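PDB 6LTZ: putative antitoxin HigA3 from Mycobacterium tuberculosis H37Rv, which is the putative antitoxin of a type II toxin-antitoxin system, with HigB3 as presumed cognate toxin, and bends DNA as a dimer. Local coordinates for the interface of chains A and B. Sequence-based numbering; all coordinates share one arbitrary frame. Chains: chain A/B, Putative antitoxin HigA3.

Contact 1: the interface of chains A and B. Residues chain A 36, 38, 41, 44, 83, 87; chain B 98, 100, 105-108.
A:Ala38 lies alongside B:Leu107 in a parallel beta bridge, where the short strand 37-38 of chain A adds to strand 103-107 of chain B in one half of the two-fold HigA3 dimer interface. The polar part of this contact is backbone only. A:Ala38 N donates to B:Glu106 O over 2.9 Å, almost in line with the carbonyl bond. From the other end of the alanine, A:Ala38 O takes B:Thr108 N at 2.9 Å; that bond is straight at the hydrogen (172°), although the donor stands above the carbonyl plane. A third pair, B:Glu106 N with A:Val36 O, is modelled at 2.4 Å, too short to be trusted in detail.

The apolar part centres on A:Ile44 of helix 41-47, whose separate branches meet different partners. Its CG1 touches B:Val105 CG1 at 3.7 Å. The extended end carries CD1 to B:Leu107 CD2, also at 3.7 Å, the two side chains crossing at about a right angle. The leucine's first torsion is nearly eclipsed (chi1 -20°), which may reflect strain or imprecise modelling. With CG1 beside the backbone N (chi1 -66°), the third branch, CG2, is turned toward the B:Phe100 ring, 4.0 Å from CZ. A:Ile44 CG2 and CG1 of A:Val87, from helix 80-89, approach this CZ end from opposite sides of the ring plane, both outside the rim. A:Val87 CG1 lies 3.9 Å from B:Phe100 CZ and 3.8 Å from B:Ala98 CB.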
# COMPACT_ATOMS: atom_id res chain seq x y z
N VAL A 36 -5.66 8.86 14.95
CA VAL A 36 -4.55 7.98 14.63
C VAL A 36 -5.02 6.78 13.79
O VAL A 36 -4.21 6.11 13.15
CB VAL A 36 -3.83 7.50 15.91
CG1 VAL A 36 -4.59 6.35 16.57
CG2 VAL A 36 -2.40 7.09 15.61
N ALA A 38 -8.03 5.62 10.77
CA ALA A 38 -8.98 6.19 9.80
C ALA A 38 -9.49 5.16 8.80
O ALA A 38 -8.76 4.68 7.94
CB ALA A 38 -8.36 7.35 9.08
N LEU A 41 -10.17 7.60 3.53
CA LEU A 41 -9.15 8.58 3.14
C LEU A 41 -9.64 10.00 3.44
O LEU A 41 -8.86 10.85 3.86
CB LEU A 41 -8.79 8.44 1.67
CG LEU A 41 -8.03 7.17 1.28
CD1 LEU A 41 -7.83 7.10 -0.23
CD2 LEU A 41 -6.69 7.10 1.99
N ILE A 44 -8.96 11.41 6.93
CA ILE A 44 -7.58 11.85 6.99
C ILE A 44 -7.42 13.26 6.42
O ILE A 44 -6.86 14.14 7.07
CB ILE A 44 -6.67 10.86 6.22
CG1 ILE A 44 -6.67 9.50 6.92
CG2 ILE A 44 -5.27 11.39 6.08
CD1 ILE A 44 -6.00 8.40 6.13
N LEU A 83 -2.00 5.64 -4.02
CA LEU A 83 -2.14 5.97 -2.61
C LEU A 83 -0.96 6.83 -2.15
O LEU A 83 -1.13 7.76 -1.36
CB LEU A 83 -2.22 4.70 -1.76
CG LEU A 83 -2.41 4.90 -0.26
CD1 LEU A 83 -3.67 5.71 0.02
CD2 LEU A 83 -2.48 3.56 0.47
N VAL A 87 -1.50 10.63 -0.46
CA VAL A 87 -0.95 11.02 0.83
C VAL A 87 0.08 12.14 0.67
O VAL A 87 0.13 13.07 1.47
CB VAL A 87 -0.32 9.80 1.57
CG1 VAL A 87 0.40 10.24 2.83
CG2 VAL A 87 -1.40 8.78 1.90
N ALA B 98 0.45 6.67 7.38
CA ALA B 98 0.79 7.93 6.77
C ALA B 98 1.34 8.88 7.83
O ALA B 98 0.67 9.19 8.82
CB ALA B 98 -0.42 8.52 6.09
N PHE B 100 2.39 12.38 9.20
CA PHE B 100 2.10 13.79 9.02
C PHE B 100 2.80 14.57 10.12
O PHE B 100 2.37 14.56 11.28
CB PHE B 100 0.59 14.02 9.03
CG PHE B 100 -0.12 13.37 7.89
CD1 PHE B 100 -0.19 14.00 6.65
CD2 PHE B 100 -0.69 12.12 8.03
CE1 PHE B 100 -0.83 13.39 5.58
CE2 PHE B 100 -1.33 11.51 6.97
CZ PHE B 100 -1.40 12.14 5.74
N VAL B 105 -0.88 8.51 11.15
CA VAL B 105 -2.31 8.07 11.11
C VAL B 105 -2.34 6.66 10.49
O VAL B 105 -1.65 6.45 9.52
CB VAL B 105 -3.14 9.06 10.28
CG1 VAL B 105 -4.26 8.39 9.52
CG2 VAL B 105 -3.66 10.21 11.12
N GLU B 106 -3.14 5.75 11.03
CA GLU B 106 -3.17 4.38 10.46
C GLU B 106 -4.40 4.25 9.57
O GLU B 106 -5.48 4.58 10.03
CB GLU B 106 -3.23 3.37 11.60
CG GLU B 106 -3.46 1.96 11.11
CD GLU B 106 -2.71 0.89 11.87
OE1 GLU B 106 -3.08 -0.26 11.76
OE2 GLU B 106 -1.75 1.23 12.56
N LEU B 107 -4.23 3.78 8.34
CA LEU B 107 -5.38 3.64 7.41
C LEU B 107 -5.99 2.26 7.63
O LEU B 107 -5.24 1.28 7.61
CB LEU B 107 -4.94 3.89 5.97
CG LEU B 107 -3.62 4.66 5.77
CD1 LEU B 107 -3.48 5.17 4.34
CD2 LEU B 107 -3.47 5.83 6.72
N THR B 108 -7.30 2.20 7.87
CA THR B 108 -7.97 0.91 8.20
C THR B 108 -8.62 0.24 6.99
O THR B 108 -9.11 -0.90 7.16
CB THR B 108 -9.06 1.12 9.26
OG1 THR B 108 -9.17 -0.16 9.90
CG2 THR B 108 -10.38 1.52 8.65

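Contact 2: the interface of chains A and B. Residues chain A 104-106; chain B 35-36, 47.
A parallel beta pairing between A:Val105 and B:Val36 forms this interface, joining strand 103-107 of chain A to strand 36-38 of chain B and so helping to tie together the HigA dimer, whose subunits are Cro/C1-type helix-turn-helix proteins. Backbone hydrogen bonds at both the N and the O of B:Val36 define the pairing. Its N donates to A:Thr104 O over 3.0 Å, with an angle of 149° at the hydrogen and the donor tilted modestly from the carbonyl plane. Its O receives A:Glu106 N at 2.9 Å, and here the donor lies nearly on the extension of the carbonyl bond (172°). One residue of chain B thereby bridges the two residues that flank A:Val105, as expected for a parallel register.

Side chains close the pairing from both sides. A:Thr104 turns its methyl to B:Ala35: CG2 is 3.5 Å from B:Ala35 CB. A:Val105 points the other way, with CG1 anti to the backbone N (chi1 -175°), and B:Val36 CG2 faces the notch between its two methyls. Of these, CG1 lies 3.8 Å from B:Val36 CG2, and CG2 at 3.9 Å from the same B:Val36 CG2 atom. That B:Val36 methyl is wedged between its own N and carbonyl carbon, the less comfortable site for a valine branch. A:Val105 CG2 also reaches helix 41-48, meeting B:Ala47 CB at 3.8 Å, which links the added strand to the helical body of chain B.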
# COMPACT_ATOMS: atom_id res chain seq x y z
N THR A 104 9.81 -8.00 10.44
CA THR A 104 9.11 -6.91 9.79
C THR A 104 9.76 -6.58 8.45
O THR A 104 10.99 -6.57 8.34
CB THR A 104 9.12 -5.66 10.70
OG1 THR A 104 8.25 -5.89 11.81
CG2 THR A 104 8.65 -4.45 9.96
N VAL A 105 8.95 -6.33 7.43
CA VAL A 105 9.47 -5.90 6.14
C VAL A 105 8.84 -4.57 5.73
O VAL A 105 7.62 -4.48 5.58
CB VAL A 105 9.20 -6.94 5.03
CG1 VAL A 105 9.87 -6.51 3.74
CG2 VAL A 105 9.70 -8.31 5.45
N GLU A 106 9.66 -3.54 5.57
CA GLU A 106 9.12 -2.26 5.11
C GLU A 106 9.31 -2.11 3.61
O GLU A 106 10.39 -2.35 3.07
CB GLU A 106 9.77 -1.09 5.84
CG GLU A 106 9.38 0.26 5.25
CD GLU A 106 9.31 1.37 6.27
OE1 GLU A 106 9.79 1.16 7.41
OE2 GLU A 106 8.77 2.45 5.94
N ALA B 35 13.44 -3.76 10.78
CA ALA B 35 12.82 -4.13 9.51
C ALA B 35 13.85 -4.29 8.40
O ALA B 35 14.80 -3.52 8.29
CB ALA B 35 11.79 -3.08 9.12
N VAL B 36 13.65 -5.31 7.56
CA VAL B 36 14.40 -5.41 6.32
C VAL B 36 13.64 -4.59 5.28
O VAL B 36 12.43 -4.39 5.41
CB VAL B 36 14.56 -6.88 5.85
CG1 VAL B 36 14.71 -7.81 7.04
CG2 VAL B 36 13.40 -7.31 4.97
N ALA B 47 12.44 -12.48 2.35
CA ALA B 47 12.81 -12.10 3.71
C ALA B 47 12.38 -13.15 4.74
O ALA B 47 13.01 -13.26 5.79
CB ALA B 47 12.20 -10.75 4.07

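Contact 3: the interface of chains A and B. Residues chain A 96, 98, 100, 105, 107; chain B 38, 44, 75, 83, 87, 94.
Strands 93-100 and 103-107 of chain A lie against helices 41-48 and 80-89, the 3-10 helix 75-77 and strands 36-38 and 93-100 of chain B. No polar bond joins the groups considered here, so the evidence for binding is close carbon packing, supported by an antiparallel bridge of A:Ala98 with B:Leu94 and a parallel one of A:Leu107 with B:Ala38.

A:Leu107 inserts its branched end among B:Ile44, B:Leu83 and B:Leu75. With CG beside its backbone N (chi1 -76°), CD1 meets B:Ile44 CD1 at 3.8 Å. The other methyl, CD2, reaches B:Leu83 CD2 tip to tip, again at 3.8 Å. From across, at about a right angle, B:Leu75 CD2 comes within 3.9 Å of A:Leu107 CG.

Further along, the ring of A:Phe100 presents its outer end to B:Ile44, CZ lying 3.8 Å from CG2. B:Val87 CG1 sits beyond the rim near CZ and CE1, raised to one side of the ring plane, 4.0 Å from A:Phe100 CZ. A:Ile96 CG2, anti to the backbone N, meets B:Leu94 CD2 at 3.6 Å. On the other strand, A:Val105 CG1 meets B:Ala38 CB at 3.6 Å.

B:Ile44 thus touches both chain A strands through different methyls. By seating the strand pair of one subunit on the helices of the other, this packing probably fixes how the two DNA-binding domains are set against each other.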
# COMPACT_ATOMS: atom_id res chain seq x y z
N ILE A 96 4.38 1.68 4.20
CA ILE A 96 3.71 0.39 4.24
C ILE A 96 4.65 -0.64 4.83
O ILE A 96 5.79 -0.79 4.38
CB ILE A 96 3.25 -0.06 2.85
CG1 ILE A 96 2.22 0.93 2.30
CG2 ILE A 96 2.64 -1.47 2.91
CD1 ILE A 96 1.75 0.60 0.91
N ALA A 98 4.98 -4.68 6.11
CA ALA A 98 4.46 -6.04 6.20
C ALA A 98 4.91 -6.63 7.53
O ALA A 98 6.10 -6.84 7.74
CB ALA A 98 4.94 -6.89 5.04
N PHE A 100 5.35 -9.43 10.31
CA PHE A 100 5.43 -10.88 10.40
C PHE A 100 5.81 -11.33 11.82
O PHE A 100 6.71 -12.16 12.00
CB PHE A 100 6.43 -11.42 9.37
CG PHE A 100 6.02 -11.19 7.94
CD1 PHE A 100 4.96 -11.87 7.38
CD2 PHE A 100 6.71 -10.29 7.15
CE1 PHE A 100 4.58 -11.66 6.07
CE2 PHE A 100 6.34 -10.07 5.82
CZ PHE A 100 5.27 -10.76 5.29
N VAL A 105 8.95 -6.33 7.43
CA VAL A 105 9.47 -5.90 6.14
C VAL A 105 8.84 -4.57 5.73
O VAL A 105 7.62 -4.48 5.58
CB VAL A 105 9.20 -6.94 5.03
CG1 VAL A 105 9.87 -6.51 3.74
CG2 VAL A 105 9.70 -8.31 5.45
N LEU A 107 8.24 -1.71 2.94
CA LEU A 107 8.27 -1.52 1.50
C LEU A 107 8.84 -0.15 1.17
O LEU A 107 8.52 0.84 1.83
CB LEU A 107 6.87 -1.67 0.90
CG LEU A 107 6.27 -3.06 0.73
CD1 LEU A 107 6.14 -3.81 2.04
CD2 LEU A 107 4.90 -2.95 0.05
N ALA B 38 12.20 -3.86 1.45
CA ALA B 38 11.81 -4.50 0.20
C ALA B 38 11.47 -3.45 -0.85
O ALA B 38 10.57 -2.64 -0.67
CB ALA B 38 10.63 -5.44 0.42
N ILE B 44 9.77 -9.36 -0.23
CA ILE B 44 8.98 -9.59 0.98
C ILE B 44 8.99 -11.08 1.32
O ILE B 44 9.27 -11.48 2.45
CB ILE B 44 7.53 -9.11 0.81
CG1 ILE B 44 7.50 -7.63 0.44
CG2 ILE B 44 6.74 -9.39 2.07
CD1 ILE B 44 6.10 -7.10 0.17
N LEU B 75 6.49 -2.47 -7.73
CA LEU B 75 5.75 -2.40 -6.48
C LEU B 75 4.73 -1.26 -6.51
O LEU B 75 3.61 -1.39 -6.01
CB LEU B 75 6.71 -2.24 -5.30
CG LEU B 75 6.28 -2.68 -3.91
CD1 LEU B 75 5.56 -4.03 -3.94
CD2 LEU B 75 7.49 -2.75 -2.99
N LEU B 83 -1.54 -6.89 -2.77
CA LEU B 83 -0.50 -6.83 -1.75
C LEU B 83 -1.00 -7.43 -0.44
O LEU B 83 -0.29 -8.17 0.23
CB LEU B 83 -0.04 -5.38 -1.53
CG LEU B 83 0.99 -5.21 -0.41
CD1 LEU B 83 2.29 -5.92 -0.75
CD2 LEU B 83 1.23 -3.73 -0.10
N VAL B 87 0.73 -10.72 1.35
CA VAL B 87 1.26 -10.70 2.70
C VAL B 87 0.48 -11.66 3.60
O VAL B 87 1.07 -12.31 4.46
CB VAL B 87 1.24 -9.26 3.27
CG1 VAL B 87 1.56 -9.25 4.75
CG2 VAL B 87 2.24 -8.38 2.50
N LEU B 94 -0.74 -6.35 6.80
CA LEU B 94 -0.29 -5.03 6.38
C LEU B 94 -0.54 -3.97 7.45
O LEU B 94 -1.63 -3.91 8.02
CB LEU B 94 -1.00 -4.60 5.10
CG LEU B 94 -0.46 -5.04 3.74
CD1 LEU B 94 -1.33 -4.43 2.64
CD2 LEU B 94 0.99 -4.61 3.58

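Contact 2 and contact 3 adjoin, the centres of their C-alpha atoms about 7 Å apart, and A:Val105 belongs to both. The C-alpha centre of contact 1 is about 21 Å from that of contact 2 and about 17 Å from that of contact 3, on the other half of a two-fold interface. Contact 1 corresponds to parts of both with the chains exchanged: residues 36, 44, 83 and 87 come from chain A there, and from chain B in contacts 2 and 3. Each subunit therefore both lends a strand pair and receives one, an exchange likely to fix the relative placement of the two helix-turn-helix domains on bent DNA.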